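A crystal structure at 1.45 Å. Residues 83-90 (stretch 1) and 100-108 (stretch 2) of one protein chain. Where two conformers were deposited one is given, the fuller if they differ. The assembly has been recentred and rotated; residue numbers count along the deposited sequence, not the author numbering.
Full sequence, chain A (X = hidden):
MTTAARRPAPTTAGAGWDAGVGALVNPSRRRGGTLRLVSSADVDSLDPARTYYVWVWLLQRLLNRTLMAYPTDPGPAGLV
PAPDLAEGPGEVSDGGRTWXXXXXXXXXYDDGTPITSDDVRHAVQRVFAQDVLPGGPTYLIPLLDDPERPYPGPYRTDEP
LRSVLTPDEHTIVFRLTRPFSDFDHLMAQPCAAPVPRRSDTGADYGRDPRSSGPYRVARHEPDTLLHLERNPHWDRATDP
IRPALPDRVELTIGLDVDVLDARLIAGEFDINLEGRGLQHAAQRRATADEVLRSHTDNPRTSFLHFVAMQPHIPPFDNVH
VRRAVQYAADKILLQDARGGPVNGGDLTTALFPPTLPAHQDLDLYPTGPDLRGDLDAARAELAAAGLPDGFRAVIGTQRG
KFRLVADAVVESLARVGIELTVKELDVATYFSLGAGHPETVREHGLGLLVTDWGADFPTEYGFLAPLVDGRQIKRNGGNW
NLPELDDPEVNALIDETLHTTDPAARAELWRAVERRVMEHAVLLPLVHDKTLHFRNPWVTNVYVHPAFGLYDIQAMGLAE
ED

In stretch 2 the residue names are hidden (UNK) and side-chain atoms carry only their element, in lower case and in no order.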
# COMPACT_ATOMS: atom_id res chain seq x y z
N PRO A 83 -13.90 14.93 -1.61
CA PRO A 83 -13.37 16.27 -1.32
C PRO A 83 -13.03 16.42 0.15
O PRO A 83 -13.82 16.03 1.02
CB PRO A 83 -14.54 17.19 -1.68
CG PRO A 83 -15.39 16.42 -2.60
CD PRO A 83 -15.25 14.98 -2.20
N ASP A 84 -11.85 16.98 0.42
CA ASP A 84 -11.41 17.25 1.79
C ASP A 84 -11.15 18.75 1.92
O ASP A 84 -12.04 19.50 2.31
CB ASP A 84 -10.18 16.39 2.13
CG ASP A 84 -9.68 16.60 3.55
OD1 ASP A 84 -10.34 17.31 4.35
OD2 ASP A 84 -8.60 16.05 3.87
N LEU A 85 -9.94 19.19 1.57
CA LEU A 85 -9.66 20.63 1.53
C LEU A 85 -10.32 21.28 0.32
O LEU A 85 -10.68 22.45 0.36
CB LEU A 85 -8.16 20.92 1.53
CG LEU A 85 -7.39 20.62 2.82
CD1 LEU A 85 -5.90 20.71 2.55
CD2 LEU A 85 -7.78 21.57 3.95
N ALA A 86 -10.45 20.51 -0.76
CA ALA A 86 -11.15 20.97 -1.96
C ALA A 86 -12.66 20.96 -1.74
O ALA A 86 -13.17 20.14 -0.97
CB ALA A 86 -10.78 20.12 -3.16
N GLU A 87 -13.36 21.85 -2.42
CA GLU A 87 -14.82 21.91 -2.30
C GLU A 87 -15.51 20.82 -3.13
O GLU A 87 -16.64 20.44 -2.84
CB GLU A 87 -15.33 23.28 -2.73
CG GLU A 87 -14.76 24.44 -1.92
CD GLU A 87 -15.07 25.80 -2.52
OE1 GLU A 87 -14.83 26.00 -3.74
OE2 GLU A 87 -15.55 26.68 -1.78
N GLY A 88 -14.81 20.33 -4.15
CA GLY A 88 -15.30 19.24 -4.99
C GLY A 88 -14.17 18.38 -5.52
O GLY A 88 -13.00 18.73 -5.35
N PRO A 89 -14.51 17.24 -6.16
CA PRO A 89 -13.47 16.40 -6.76
C PRO A 89 -12.72 17.13 -7.88
O PRO A 89 -13.24 18.11 -8.44
CB PRO A 89 -14.26 15.22 -7.34
CG PRO A 89 -15.57 15.24 -6.64
CD PRO A 89 -15.85 16.67 -6.36
N GLY A 90 -11.52 16.66 -8.19
CA GLY A 90 -10.72 17.25 -9.26
C GLY A 90 -11.51 17.45 -10.54
O GLY A 90 -12.19 16.53 -11.00
N UNK A 100 -8.05 20.57 -11.95
CA UNK A 100 -8.30 21.80 -11.22
C UNK A 100 -9.03 21.53 -9.91
O UNK A 100 -10.00 20.75 -9.88
c UNK A 100 -9.11 22.79 -12.10
c UNK A 100 -9.36 24.10 -11.38
o UNK A 100 -8.40 23.03 -13.32
N UNK A 101 -8.56 22.15 -8.83
CA UNK A 101 -9.18 22.06 -7.51
C UNK A 101 -9.44 23.44 -6.95
O UNK A 101 -8.69 24.39 -7.22
c UNK A 101 -6.69 18.26 -8.20
c UNK A 101 -8.00 19.86 -6.94
o UNK A 101 -7.18 15.94 -8.10
c UNK A 101 -8.51 17.49 -6.82
c UNK A 101 -6.96 19.56 -7.81
c UNK A 101 -8.29 21.28 -6.53
c UNK A 101 -7.47 17.22 -7.70
c UNK A 101 -8.77 18.80 -6.44
N UNK A 102 -10.51 23.55 -6.17
CA UNK A 102 -10.91 24.80 -5.54
C UNK A 102 -10.94 24.60 -4.04
O UNK A 102 -11.68 23.76 -3.53
c UNK A 102 -12.83 26.28 -10.56
n UNK A 102 -13.49 25.51 -9.69
c UNK A 102 -12.27 25.27 -6.09
c UNK A 102 -13.57 25.76 -8.25
c UNK A 102 -12.28 25.27 -7.61
n UNK A 102 -12.80 25.95 -11.84
n UNK A 102 -12.20 27.38 -10.15
N UNK A 103 -10.10 25.36 -3.34
CA UNK A 103 -9.90 25.17 -1.91
C UNK A 103 -10.96 25.87 -1.07
O UNK A 103 -11.43 26.96 -1.41
c UNK A 103 -6.89 24.82 -3.24
c UNK A 103 -7.29 24.80 -1.76
c UNK A 103 -8.52 25.68 -1.50
c UNK A 103 -6.14 25.27 -0.89
N UNK A 104 -11.33 25.22 0.04
CA UNK A 104 -12.17 25.85 1.06
C UNK A 104 -11.47 27.09 1.62
O UNK A 104 -10.24 27.10 1.76
n UNK A 104 -14.41 21.65 2.67
c UNK A 104 -12.48 24.87 2.19
c UNK A 104 -13.37 23.71 1.79
n UNK A 104 -16.53 20.78 2.86
n UNK A 104 -16.07 22.83 3.76
c UNK A 104 -15.67 21.76 3.10
c UNK A 104 -13.39 22.66 2.89
N UNK A 105 -12.25 28.12 1.91
CA UNK A 105 -11.71 29.41 2.36
C UNK A 105 -11.57 29.46 3.88
O UNK A 105 -12.29 28.78 4.60
c UNK A 105 -13.27 31.61 -2.93
c UNK A 105 -12.69 31.03 -0.59
c UNK A 105 -13.36 30.34 0.59
n UNK A 105 -14.12 31.51 -3.94
n UNK A 105 -12.15 32.31 -3.07
n UNK A 105 -13.54 31.00 -1.77
c UNK A 105 -12.62 30.56 1.90
N UNK A 106 -10.62 30.27 4.34
CA UNK A 106 -10.47 30.57 5.77
C UNK A 106 -9.95 29.45 6.66
O UNK A 106 -10.06 29.54 7.88
N UNK A 107 -9.36 28.42 6.06
CA UNK A 107 -8.81 27.30 6.83
C UNK A 107 -7.42 27.63 7.36
O UNK A 107 -6.71 28.44 6.76
c UNK A 107 -11.29 25.68 6.35
c UNK A 107 -10.01 24.13 4.91
c UNK A 107 -8.80 26.02 6.00
c UNK A 107 -10.12 25.56 5.38
N UNK A 108 -7.05 27.02 8.48
CA UNK A 108 -5.85 27.41 9.21
C UNK A 108 -5.03 26.22 9.70
O UNK A 108 -5.57 25.15 9.99
n UNK A 108 -8.39 33.91 11.46
n UNK A 108 -7.66 31.79 10.96
c UNK A 108 -8.04 32.70 11.86
c UNK A 108 -6.73 29.69 10.05
n UNK A 108 -8.07 32.40 13.15
c UNK A 108 -7.25 30.42 11.28
c UNK A 108 -6.24 28.28 10.41
O HOH W 1 -15.04 19.50 0.91
O HOH W 2 -12.75 28.20 -3.30
O HOH W 3 -15.07 27.52 1.41
O HOH W 4 -12.36 21.36 -6.36

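Position 100 has three side-chain atoms: one carbon that carries an oxygen and a second carbon. The side chain makes no contact with stretch 1. O of position 100 lies 3.6 Å from Gly-90 CA. The beta-branched hydroxyl pattern is threonine, Thr-100.

Position 101 has one carbon, then a ring of six carbons bearing an oxygen. Gly-90 lies over one face of the ring, its CA 3.3 Å from a ring carbon of position 101. Ala-86 CB sits at the ring edge, 4.1 Å from another ring carbon of position 101. This is tyrosine. A CB on Gly-90 would clash with Tyr-101 OH. The hydroxyl is hydrogen-bonded elsewhere in the structure.

Position 102 has three carbons, a nitrogen, and a carbon carrying two more nitrogens. CB of position 102 lies 3.6 Å from Glu-87 OE1, but the end of the side chain leads away. Glu-87 N donates a hydrogen bond to O of position 102 at 2.8 Å, and Ala-86 CA approaches O of position 102 at 3.2 Å in a CA-H...O contact. This is arginine, Arg-102.

Position 103 has four carbons, forked at the second. Its CB points away from stretch 1. The backbones of position 103 and Ala-86 form a single beta bridge, CA to CA 4.4 Å. This is leucine, Leu-103.

Position 104 has three carbons, a nitrogen, and a carbon with two more nitrogens. N of position 104 donates to Leu-85 O at 2.9 Å, nearly straight. The in-chain side-chain nitrogen of position 104 makes a weak bond to Asp-84 O at 3.2 Å. This is arginine. Water 1 links Arg-104 NH2 to Ala-86 O.

Position 105 has three carbons, a nitrogen, and a carbon carrying two more nitrogens. Its N donates to water 3, which in turn donates weakly to Glu-87 OE2. This is arginine. Arg-105 NE is 4.8 Å from Glu-87 OE2.

Position 106 has no side-chain atoms and is out of reach of stretch 1. It is glycine. The positive phi of Gly-106 suits that residue.

Position 107 has four carbons, forked at the second. A terminal carbon of position 107 packs on Leu-85 CD2 at 3.5 Å. This is leucine, Leu-107.

Position 108 has three carbons, a nitrogen, and a carbon with two more nitrogens. The side chain is out of reach of stretch 1. This is arginine, Arg-108.

Backbone hydrogen bonds flanking the Ala-86 and Leu-103 bridge hold the register. Side chains cover much of the rest, Glu-87 and Arg-104 among them. Tyr-101 packs against Ala-86 and Gly-90, while Leu-107 meets Leu-85. Water 4 adds a link, accepting from Arg-102 N and donating to Gly-88 O.

Stretch 2, residues 100-108: TYRLRRGLR
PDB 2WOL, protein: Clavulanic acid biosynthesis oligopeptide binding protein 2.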